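PDB 5HQA: alpha-glucosidase from Pseudoalteromonas sp. K8, which probably hydrolyses alpha-glucosidic bonds as a calcium-binding family 97 glycoside hydrolase, and is held here in complex with the pseudo-oligosaccharide acarbose. Local coordinates for residues E311-G316 with T331-D336; G355-S360 with S383-G388; H286-K291 with D335-A340. All blocks are in the same frame, centred on the assembly; numbering follows the deposited sequence. Where two conformers were deposited one is given.

Contact 1 of 3, residues E311-G316 with T331-D336; sequences EGWNTG and TQPYDD. With AC1 (4,6-dideoxy-4-{[(1S,4R,5S,6S)-4,5,6-trihydroxy-3-(hydroxymethyl)cyclohex-2-en-1-yl]amino}-alpha-D-glucopyranose), chain B.
Trp313, Asn314 and Thr315 meet Gln332, Pro333 and Tyr334 where the long loop after strand 307-310 of the catalytic barrel folds back on itself, just beyond the Glu311 that reaches into the glycan pocket. Two backbone bonds bracket the Asn314-Pro333 bridge: Tyr334 N donates to Trp313 O at 2.9 Å, and Thr315 N to Gln332 O at 3.0 Å. The Trp313 indole meets Pro333 CB with its edge, in plane, CE3 standing 3.8 Å from that carbon; Asn314 CB covers one indole face over its centre, and NE1 is bonded to His356 O. Tyr334 lays its ring against the 312-315 backbone. The ring receives Thr315 CA over one face, offset toward the rim, 4.1 Å from the centroid, a CH-pi contact, while the CD2 edge comes within 3.1 Å of Gly312 O. One water accepts from Gly316 N at 2.9 Å and lies 3.3 Å from Tyr334 OH. At Tyr334 an alanine would probably leave Thr315 CA without its ring face and the water without the phenol oxygen, and open a gap beside the 312-315 backbone. Glu311 takes no part in this packing; with CG anti to the carbonyl carbon (chi1 -59°) and the chain extended beyond it, OE1 receives the O4 hydroxyl of the acarbose unit at 2.6 Å. Trp280 NE1 donates to the same oxygen; two donors on OE1 hold the carboxylate oxygen in place, which is likely to restrict how the sugar hydroxyl can turn.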
loop_
_atom_site.group_PDB
_atom_site.type_symbol
_atom_site.label_atom_id
_atom_site.label_comp_id
_atom_site.label_asym_id
_atom_site.label_seq_id
_atom_site.Cartn_x
_atom_site.Cartn_y
_atom_site.Cartn_z
ATOM N N GLU A 311 9.412 -6.428 -18.740
ATOM C CA GLU A 311 8.746 -7.698 -18.469
ATOM C C GLU A 311 8.783 -8.583 -19.707
ATOM O O GLU A 311 8.706 -8.102 -20.842
ATOM C CB GLU A 311 7.294 -7.488 -18.028
ATOM C CG GLU A 311 7.178 -6.640 -16.785
ATOM C CD GLU A 311 5.779 -6.625 -16.208
ATOM O OE1 GLU A 311 4.856 -7.179 -16.839
ATOM O OE2 GLU A 311 5.605 -6.038 -15.115
ATOM N N GLY A 312 8.896 -9.887 -19.478
ATOM C CA GLY A 312 8.998 -10.829 -20.571
ATOM C C GLY A 312 10.407 -11.084 -21.042
ATOM O O GLY A 312 10.593 -11.570 -22.164
ATOM N N TRP A 313 11.410 -10.763 -20.223
ATOM C CA TRP A 313 12.801 -10.917 -20.628
ATOM C C TRP A 313 13.293 -12.352 -20.479
ATOM O O TRP A 313 14.240 -12.744 -21.167
ATOM C CB TRP A 313 13.692 -9.981 -19.798
ATOM C CG TRP A 313 13.720 -10.373 -18.342
ATOM C CD1 TRP A 313 12.855 -9.964 -17.359
ATOM C CD2 TRP A 313 14.636 -11.281 -17.717
ATOM N NE1 TRP A 313 13.186 -10.555 -16.164
ATOM C CE2 TRP A 313 14.273 -11.370 -16.355
ATOM C CE3 TRP A 313 15.730 -12.027 -18.178
ATOM C CZ2 TRP A 313 14.968 -12.170 -15.445
ATOM C CZ3 TRP A 313 16.423 -12.823 -17.273
ATOM C CH2 TRP A 313 16.036 -12.887 -15.919
ATOM N N ASN A 314 12.672 -13.134 -19.605
ATOM C CA ASN A 314 13.152 -14.453 -19.217
ATOM C C ASN A 314 12.284 -15.533 -19.846
ATOM O O ASN A 314 11.096 -15.320 -20.092
ATOM C CB ASN A 314 13.129 -14.603 -17.695
ATOM C CG ASN A 314 11.756 -14.304 -17.097
ATOM O OD1 ASN A 314 11.087 -13.337 -17.477
ATOM N ND2 ASN A 314 11.337 -15.134 -16.156
ATOM N N THR A 315 12.871 -16.704 -20.093
ATOM C CA THR A 315 12.106 -17.767 -20.731
ATOM C C THR A 315 10.992 -18.273 -19.811
ATOM O O THR A 315 11.119 -18.298 -18.579
ATOM C CB THR A 315 13.017 -18.922 -21.151
ATOM O OG1 THR A 315 13.594 -19.536 -19.994
ATOM C CG2 THR A 315 14.125 -18.414 -22.060
ATOM N N GLY A 316 9.873 -18.647 -20.432
ATOM C CA GLY A 316 8.745 -19.182 -19.699
ATOM C C GLY A 316 7.428 -18.489 -19.986
ATOM O O GLY A 316 6.375 -18.950 -19.534
ATOM N N THR A 331 16.896 -16.951 -14.434
ATOM C CA THR A 331 18.261 -16.637 -14.831
ATOM C C THR A 331 18.480 -16.630 -16.332
ATOM O O THR A 331 19.470 -16.040 -16.779
ATOM C CB THR A 331 19.255 -17.638 -14.217
ATOM O OG1 THR A 331 18.828 -18.973 -14.526
ATOM C CG2 THR A 331 19.341 -17.470 -12.711
ATOM N N GLN A 332 17.615 -17.269 -17.125
ATOM C CA GLN A 332 17.882 -17.463 -18.542
ATOM C C GLN A 332 17.041 -16.509 -19.375
ATOM O O GLN A 332 15.824 -16.717 -19.496
ATOM C CB GLN A 332 17.592 -18.905 -18.946
ATOM C CG GLN A 332 17.784 -19.165 -20.431
ATOM C CD GLN A 332 19.220 -18.921 -20.876
ATOM O OE1 GLN A 332 20.162 -19.490 -20.312
ATOM N NE2 GLN A 332 19.396 -18.057 -21.879
ATOM N N PRO A 333 17.623 -15.478 -19.979
ATOM C CA PRO A 333 16.841 -14.607 -20.858
ATOM C C PRO A 333 16.504 -15.288 -22.175
ATOM O O PRO A 333 17.157 -16.241 -22.611
ATOM C CB PRO A 333 17.771 -13.411 -21.084
ATOM C CG PRO A 333 19.131 -13.997 -20.943
ATOM C CD PRO A 333 19.014 -15.013 -19.841
ATOM N N TYR A 334 15.456 -14.777 -22.813
ATOM C CA TYR A 334 15.217 -15.095 -24.212
ATOM C C TYR A 334 16.434 -14.716 -25.055
ATOM O O TYR A 334 17.241 -13.853 -24.685
ATOM C CB TYR A 334 13.989 -14.349 -24.733
ATOM C CG TYR A 334 12.640 -14.892 -24.298
ATOM C CD1 TYR A 334 12.165 -16.094 -24.795
ATOM C CD2 TYR A 334 11.823 -14.172 -23.431
ATOM C CE1 TYR A 334 10.919 -16.588 -24.421
ATOM C CE2 TYR A 334 10.574 -14.654 -23.048
ATOM C CZ TYR A 334 10.127 -15.868 -23.551
ATOM O OH TYR A 334 8.889 -16.370 -23.190
ATOM N N ASP A 335 16.543 -15.350 -26.224
ATOM C CA ASP A 335 17.677 -15.088 -27.106
ATOM C C ASP A 335 17.708 -13.662 -27.640
ATOM O O ASP A 335 18.771 -13.208 -28.078
ATOM C CB ASP A 335 17.669 -16.055 -28.286
ATOM C CG ASP A 335 17.991 -17.464 -27.872
ATOM O OD1 ASP A 335 18.491 -17.643 -26.735
ATOM O OD2 ASP A 335 17.753 -18.389 -28.683
ATOM N N ASP A 336 16.582 -12.949 -27.640
ATOM C CA ASP A 336 16.573 -11.591 -28.163
ATOM C C ASP A 336 16.738 -10.550 -27.067
ATOM O O ASP A 336 16.577 -9.355 -27.332
ATOM C CB ASP A 336 15.301 -11.330 -28.983
ATOM C CG ASP A 336 14.021 -11.596 -28.205
ATOM O OD1 ASP A 336 14.094 -12.129 -27.076
ATOM O OD2 ASP A 336 12.936 -11.272 -28.737
HETATM C C1 AC1 B . -4.509 -11.075 -13.754
HETATM O O2 AC1 B . -5.339 -10.580 -11.563
HETATM C C2 AC1 B . -4.138 -10.611 -12.353
HETATM C C4A AC1 B . 2.279 -7.278 -14.656
HETATM C C3 AC1 B . -3.456 -9.269 -12.375
HETATM O O3 AC1 B . -3.185 -8.824 -11.034
HETATM C C4 AC1 B . -2.200 -9.348 -13.201
HETATM N N4A AC1 B . -1.307 -8.156 -13.045
HETATM C C5 AC1 B . -2.781 -9.456 -14.602
HETATM O O5 AC1 B . -3.407 -10.801 -14.734
HETATM C C6 AC1 B . -1.792 -9.279 -15.712
HETATM C C1B AC1 B . 0.140 -8.480 -12.779
HETATM C C2B AC1 B . 1.003 -7.071 -12.540
HETATM O O2B AC1 B . 0.295 -6.291 -11.576
HETATM C C3B AC1 B . 1.237 -6.401 -13.753
HETATM O O3B AC1 B . 1.820 -5.086 -13.574
HETATM O O4 AC1 B . 2.428 -6.693 -15.935
HETATM C C5B AC1 B . 1.877 -8.657 -14.803
HETATM C C7B AC1 B . 0.768 -9.271 -13.783
HETATM C C6B AC1 B . 2.887 -9.616 -15.456
HETATM O O6B AC1 B . 3.900 -9.859 -14.531
HETATM O O HOH W 1 8.940 -19.645 -22.981
#

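Contact 2 of 3, residues G355-S360 with S383-G388; sequences GHHETS and SQVKTG. With AC1 (4,6-dideoxy-4-{[(1S,4R,5S,6S)-4,5,6-trihydroxy-3-(hydroxymethyl)cyclohex-2-en-1-yl]amino}-alpha-D-glucopyranose), chain B.
Strands 355-358 and 384-388 run parallel, their axes approaching to 4.4 Å at an angle of 17°, with Gly355 beside Val385 and Glu358 beside Gly388. The backbone bonds pass back and forth between the strands; His357 N, for example, donates to Lys386 O at 2.9 Å. Beyond the strand end, Gly388 O takes two donors from Thr359: the hydroxyl OG1, at 2.8 Å, sits in the carbonyl plane on a lone pair, whereas the backbone N approaches from above that plane. The pairing is that of a beta-alpha-beta unit, helix 363-379 linking two neighbouring strands of the catalytic barrel, and it separates two environments. On the helix side, Val385 CG1 rests 3.8 Å above the His357 ring, offset toward the rim, and His357 ND1 is bonded to Tyr366 OH. On the pocket side, His356 and Lys386 lie side by side, pointing the same way. Lys386 is extended throughout, CG anti to the backbone N (chi1 175°), and its NZ donates to the acarbose hydroxyl O3B at 2.8 Å while forming a salt bridge with Glu311 OE2. The His356 ring presents its edge to O6B of the ligand, and NE2 lies 3.0 Å from a water. Glu358 bends at chi2 (61°); OE1 accepts O6B at 2.9 Å, and OE2 is gripped on its anti lone pair by Ser360 N at 2.8 Å, with Val390 N as a further donor. Gly388 faces this carboxylate, and a CB on it would run into Glu358 OE1.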
loop_
_atom_site.group_PDB
_atom_site.type_symbol
_atom_site.label_atom_id
_atom_site.label_comp_id
_atom_site.label_asym_id
_atom_site.label_seq_id
_atom_site.Cartn_x
_atom_site.Cartn_y
_atom_site.Cartn_z
ATOM N N GLY A 355 14.565 -5.096 -12.731
ATOM C CA GLY A 355 14.326 -6.509 -12.938
ATOM C C GLY A 355 12.869 -6.890 -12.727
ATOM O O GLY A 355 12.059 -6.117 -12.209
ATOM N N HIS A 356 12.536 -8.110 -13.141
ATOM C CA HIS A 356 11.151 -8.568 -13.077
ATOM C C HIS A 356 11.133 -10.069 -12.861
ATOM O O HIS A 356 11.715 -10.814 -13.657
ATOM C CB HIS A 356 10.377 -8.218 -14.349
ATOM C CG HIS A 356 8.921 -8.546 -14.258
ATOM N ND1 HIS A 356 8.275 -9.344 -15.179
ATOM C CD2 HIS A 356 7.988 -8.199 -13.338
ATOM C CE1 HIS A 356 7.001 -9.460 -14.839
ATOM N NE2 HIS A 356 6.801 -8.774 -13.726
ATOM N N HIS A 357 10.445 -10.500 -11.804
ATOM C CA HIS A 357 10.312 -11.904 -11.419
ATOM C C HIS A 357 8.824 -12.194 -11.251
ATOM O O HIS A 357 8.298 -12.049 -10.148
ATOM C CB HIS A 357 11.061 -12.203 -10.118
ATOM C CG HIS A 357 12.550 -12.159 -10.240
ATOM N ND1 HIS A 357 13.375 -12.096 -9.142
ATOM C CD2 HIS A 357 13.364 -12.178 -11.322
ATOM C CE1 HIS A 357 14.636 -12.072 -9.539
ATOM N NE2 HIS A 357 14.656 -12.124 -10.859
ATOM N N GLU A 358 8.145 -12.595 -12.327
ATOM C CA GLU A 358 6.777 -13.092 -12.219
ATOM C C GLU A 358 6.804 -14.592 -11.944
ATOM O O GLU A 358 7.479 -15.346 -12.653
ATOM C CB GLU A 358 5.982 -12.811 -13.497
ATOM C CG GLU A 358 4.581 -13.438 -13.501
ATOM C CD GLU A 358 3.692 -12.909 -12.375
ATOM O OE1 GLU A 358 3.456 -11.680 -12.312
ATOM O OE2 GLU A 358 3.230 -13.718 -11.536
ATOM N N THR A 359 6.062 -15.025 -10.923
ATOM C CA THR A 359 6.034 -16.431 -10.550
ATOM C C THR A 359 4.811 -17.172 -11.065
ATOM O O THR A 359 4.805 -18.408 -11.041
ATOM C CB THR A 359 6.067 -16.581 -9.028
ATOM O OG1 THR A 359 4.842 -16.073 -8.484
ATOM C CG2 THR A 359 7.250 -15.813 -8.433
ATOM N N SER A 360 3.775 -16.452 -11.505
ATOM C CA SER A 360 2.459 -17.043 -11.775
ATOM C C SER A 360 2.028 -17.971 -10.641
ATOM O O SER A 360 1.432 -19.027 -10.861
ATOM C CB SER A 360 2.435 -17.775 -13.116
ATOM O OG SER A 360 2.429 -16.841 -14.177
ATOM N N SER A 383 19.290 -2.764 -9.429
ATOM C CA SER A 383 19.067 -2.371 -8.040
ATOM C C SER A 383 17.625 -2.496 -7.565
ATOM O O SER A 383 17.394 -2.469 -6.352
ATOM C CB SER A 383 19.505 -0.917 -7.820
ATOM O OG SER A 383 20.907 -0.793 -7.932
ATOM N N GLN A 384 16.651 -2.595 -8.472
ATOM C CA GLN A 384 15.244 -2.732 -8.109
ATOM C C GLN A 384 14.652 -3.873 -8.916
ATOM O O GLN A 384 14.989 -4.042 -10.093
ATOM C CB GLN A 384 14.446 -1.441 -8.372
ATOM C CG GLN A 384 14.972 -0.241 -7.594
ATOM C CD GLN A 384 14.249 1.082 -7.900
ATOM O OE1 GLN A 384 13.497 1.198 -8.882
ATOM N NE2 GLN A 384 14.492 2.095 -7.050
ATOM N N VAL A 385 13.783 -4.660 -8.281
ATOM C CA VAL A 385 13.122 -5.794 -8.921
ATOM C C VAL A 385 11.636 -5.738 -8.597
ATOM O O VAL A 385 11.253 -5.566 -7.433
ATOM C CB VAL A 385 13.725 -7.140 -8.471
ATOM C CG1 VAL A 385 12.908 -8.312 -9.013
ATOM C CG2 VAL A 385 15.179 -7.243 -8.933
ATOM N N LYS A 386 10.806 -5.853 -9.633
ATOM C CA LYS A 386 9.367 -6.017 -9.480
ATOM C C LYS A 386 9.063 -7.508 -9.451
ATOM O O LYS A 386 9.451 -8.234 -10.371
ATOM C CB LYS A 386 8.631 -5.338 -10.636
ATOM C CG LYS A 386 7.132 -5.544 -10.657
ATOM C CD LYS A 386 6.529 -4.809 -11.855
ATOM C CE LYS A 386 5.045 -5.109 -12.002
ATOM N NZ LYS A 386 4.512 -4.476 -13.224
ATOM N N THR A 387 8.394 -7.968 -8.395
ATOM C CA THR A 387 7.991 -9.365 -8.277
ATOM C C THR A 387 6.493 -9.497 -8.517
ATOM O O THR A 387 5.739 -8.521 -8.462
ATOM C CB THR A 387 8.350 -9.933 -6.901
ATOM O OG1 THR A 387 7.687 -9.168 -5.883
ATOM C CG2 THR A 387 9.874 -9.892 -6.679
ATOM N N GLY A 388 6.062 -10.717 -8.798
ATOM C CA GLY A 388 4.672 -10.952 -9.138
ATOM C C GLY A 388 4.244 -12.336 -8.718
ATOM O O GLY A 388 5.029 -13.285 -8.760
HETATM C C1 AC1 B . -4.509 -11.075 -13.754
HETATM O O2 AC1 B . -5.339 -10.580 -11.563
HETATM C C2 AC1 B . -4.138 -10.611 -12.353
HETATM C C4A AC1 B . 2.279 -7.278 -14.656
HETATM C C3 AC1 B . -3.456 -9.269 -12.375
HETATM O O3 AC1 B . -3.185 -8.824 -11.034
HETATM C C4 AC1 B . -2.200 -9.348 -13.201
HETATM N N4A AC1 B . -1.307 -8.156 -13.045
HETATM C C5 AC1 B . -2.781 -9.456 -14.602
HETATM O O5 AC1 B . -3.407 -10.801 -14.734
HETATM C C6 AC1 B . -1.792 -9.279 -15.712
HETATM C C1B AC1 B . 0.140 -8.480 -12.779
HETATM C C2B AC1 B . 1.003 -7.071 -12.540
HETATM O O2B AC1 B . 0.295 -6.291 -11.576
HETATM C C3B AC1 B . 1.237 -6.401 -13.753
HETATM O O3B AC1 B . 1.820 -5.086 -13.574
HETATM O O4 AC1 B . 2.428 -6.693 -15.935
HETATM C C5B AC1 B . 1.877 -8.657 -14.803
HETATM C C7B AC1 B . 0.768 -9.271 -13.783
HETATM C C6B AC1 B . 2.887 -9.616 -15.456
HETATM O O6B AC1 B . 3.900 -9.859 -14.531
HETATM O O HOH W 2 4.915 -8.281 -11.452
#

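Contact 3 of 3, residues H286-K291 with D335-A340; sequences HGATTK and DDFDIA
His286 and Asp336 are joined by a histidine-carboxylate hydrogen bond, ND1 donating to OD2 at 2.8 Å. The bond is practically straight (179°), lies in the imidazole plane and meets the carboxylate on its syn side, with the two planes only 16° apart. Asp336 sends its CG between the backbone N and the carbonyl carbon (chi1 56°), which carries CG to the His286 side, and Thr289 CG2 packs against the same OD2 at 3.5 Å. The backbone of Asp336 is engaged too, its O accepting from Thr290 N at 2.9 Å. Thr290 answers with its side chain: OG1 accepts from Asp338 N at 2.9 Å. Phe337 brings CD2 to 3.6 Å from Ala288 O and makes an apolar contact through the same atom with Ala288 CB at 4.2 Å.

A second shell surrounds these groups. Ala288 N lies over the centre of one imidazole face, and Ala288 is the centre of an inverse gamma turn closed by Thr289 N to Gly287 O at 2.9 Å. The remaining ring nitrogen, NE2, is bonded to Gly312 O, a carbonyl, and the Tyr334 ring meets the imidazole edge-to-face; with acceptors at both nitrogens, the imidazole is likely to carry a positive charge beside the carboxylate.

Two helix starts are thereby tied together: Thr289 is the N-cap of helix 290-303, its OG1 bonded to Asn292 N, and Asp338 the N-cap of helix 339-349, its OD1 bonded to Ala341 N. Ala288 and Phe337 both touch Val310 of strand 307-310, and Thr290 and Phe337 reach Leu342 of the second helix.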
loop_
_atom_site.group_PDB
_atom_site.type_symbol
_atom_site.label_atom_id
_atom_site.label_comp_id
_atom_site.label_asym_id
_atom_site.label_seq_id
_atom_site.Cartn_x
_atom_site.Cartn_y
_atom_site.Cartn_z
ATOM N N HIS A 286 7.320 -9.367 -29.566
ATOM C CA HIS A 286 7.919 -9.491 -28.241
ATOM C C HIS A 286 8.379 -8.130 -27.725
ATOM O O HIS A 286 9.103 -7.405 -28.411
ATOM C CB HIS A 286 9.097 -10.463 -28.297
ATOM C CG HIS A 286 9.631 -10.834 -26.947
ATOM N ND1 HIS A 286 10.952 -11.171 -26.736
ATOM C CD2 HIS A 286 9.020 -10.927 -25.743
ATOM C CE1 HIS A 286 11.128 -11.455 -25.457
ATOM N NE2 HIS A 286 9.972 -11.316 -24.833
ATOM N N GLY A 287 7.948 -7.773 -26.514
ATOM C CA GLY A 287 8.334 -6.479 -25.971
ATOM C C GLY A 287 9.798 -6.425 -25.558
ATOM O O GLY A 287 10.514 -5.470 -25.877
ATOM N N ALA A 288 10.266 -7.461 -24.855
ATOM C CA ALA A 288 11.565 -7.446 -24.175
ATOM C C ALA A 288 12.677 -7.854 -25.138
ATOM O O ALA A 288 13.195 -8.970 -25.103
ATOM C CB ALA A 288 11.529 -8.366 -22.960
ATOM N N THR A 289 13.062 -6.926 -26.003
ATOM C CA THR A 289 14.209 -7.124 -26.873
ATOM C C THR A 289 15.302 -6.128 -26.521
ATOM O O THR A 289 15.050 -5.077 -25.924
ATOM C CB THR A 289 13.836 -6.958 -28.347
ATOM O OG1 THR A 289 13.593 -5.572 -28.622
ATOM C CG2 THR A 289 12.602 -7.764 -28.671
ATOM N N THR A 290 16.530 -6.472 -26.914
ATOM C CA THR A 290 17.653 -5.560 -26.727
ATOM C C THR A 290 17.366 -4.206 -27.367
ATOM O O THR A 290 17.536 -3.153 -26.737
ATOM C CB THR A 290 18.922 -6.184 -27.317
ATOM O OG1 THR A 290 19.134 -7.474 -26.730
ATOM C CG2 THR A 290 20.128 -5.305 -27.044
ATOM N N LYS A 291 16.899 -4.223 -28.615
ATOM C CA LYS A 291 16.619 -2.986 -29.337
ATOM C C LYS A 291 15.566 -2.149 -28.618
ATOM O O LYS A 291 15.734 -0.935 -28.442
ATOM C CB LYS A 291 16.166 -3.322 -30.757
ATOM C CG LYS A 291 15.697 -2.140 -31.584
ATOM C CD LYS A 291 15.381 -2.595 -33.013
ATOM C CE LYS A 291 15.006 -1.434 -33.924
ATOM N NZ LYS A 291 13.703 -0.812 -33.535
ATOM N N ASP A 335 16.543 -15.350 -26.224
ATOM C CA ASP A 335 17.677 -15.088 -27.106
ATOM C C ASP A 335 17.708 -13.662 -27.640
ATOM O O ASP A 335 18.771 -13.208 -28.078
ATOM C CB ASP A 335 17.669 -16.055 -28.286
ATOM C CG ASP A 335 17.991 -17.464 -27.872
ATOM O OD1 ASP A 335 18.491 -17.643 -26.735
ATOM O OD2 ASP A 335 17.753 -18.389 -28.683
ATOM N N ASP A 336 16.582 -12.949 -27.640
ATOM C CA ASP A 336 16.573 -11.591 -28.163
ATOM C C ASP A 336 16.738 -10.550 -27.067
ATOM O O ASP A 336 16.577 -9.355 -27.332
ATOM C CB ASP A 336 15.301 -11.330 -28.983
ATOM C CG ASP A 336 14.021 -11.596 -28.205
ATOM O OD1 ASP A 336 14.094 -12.129 -27.076
ATOM O OD2 ASP A 336 12.936 -11.272 -28.737
ATOM N N PHE A 337 17.090 -10.974 -25.854
ATOM C CA PHE A 337 17.321 -10.072 -24.729
ATOM C C PHE A 337 18.753 -10.292 -24.245
ATOM O O PHE A 337 19.031 -11.263 -23.535
ATOM C CB PHE A 337 16.305 -10.319 -23.619
ATOM C CG PHE A 337 16.331 -9.287 -22.532
ATOM C CD1 PHE A 337 16.997 -9.527 -21.346
ATOM C CD2 PHE A 337 15.688 -8.072 -22.700
ATOM C CE1 PHE A 337 17.013 -8.572 -20.338
ATOM C CE2 PHE A 337 15.697 -7.116 -21.695
ATOM C CZ PHE A 337 16.360 -7.368 -20.515
ATOM N N ASP A 338 19.657 -9.388 -24.620
ATOM C CA ASP A 338 21.095 -9.532 -24.366
ATOM C C ASP A 338 21.420 -8.783 -23.076
ATOM O O ASP A 338 21.684 -7.579 -23.093
ATOM C CB ASP A 338 21.882 -8.992 -25.560
ATOM C CG ASP A 338 23.380 -9.237 -25.455
ATOM O OD1 ASP A 338 23.898 -9.463 -24.342
ATOM O OD2 ASP A 338 24.048 -9.181 -26.507
ATOM N N ILE A 339 21.448 -9.505 -21.954
ATOM C CA ILE A 339 21.528 -8.814 -20.668
ATOM C C ILE A 339 22.925 -8.236 -20.429
ATOM O O ILE A 339 23.071 -7.228 -19.728
ATOM C CB ILE A 339 21.068 -9.746 -19.525
ATOM C CG1 ILE A 339 20.695 -8.920 -18.285
ATOM C CG2 ILE A 339 22.130 -10.786 -19.192
ATOM C CD1 ILE A 339 19.996 -9.699 -17.174
ATOM N N ALA A 340 23.968 -8.836 -21.015
ATOM C CA ALA A 340 25.305 -8.267 -20.894
ATOM C C ALA A 340 25.422 -6.972 -21.681
ATOM O O ALA A 340 26.009 -5.996 -21.200
ATOM C CB ALA A 340 26.349 -9.275 -21.363
#

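Overall arrangement
All three contacts belong to the catalytic barrel domain. Along the chain the order is 286-291, 311-316, then 331-336 overlapping 335-340, then 355-360 and 383-388, so contact 3 opens before contact 1 and closes after it. Contacts 1 and 3, about 8 Å between centres, share Asp335 and Asp336; contacts 1 and 2 are about 12 Å apart, and contacts 2 and 3, about 17 Å apart, do not touch. Strands 307-310, 352-358 and 384-388 are successive neighbours in the parallel sheet, and residues of contacts 1 and 2 reach the same ligand. Spatially, the contacts run from helix starts far from the chain's centre to strands at the sugar pocket.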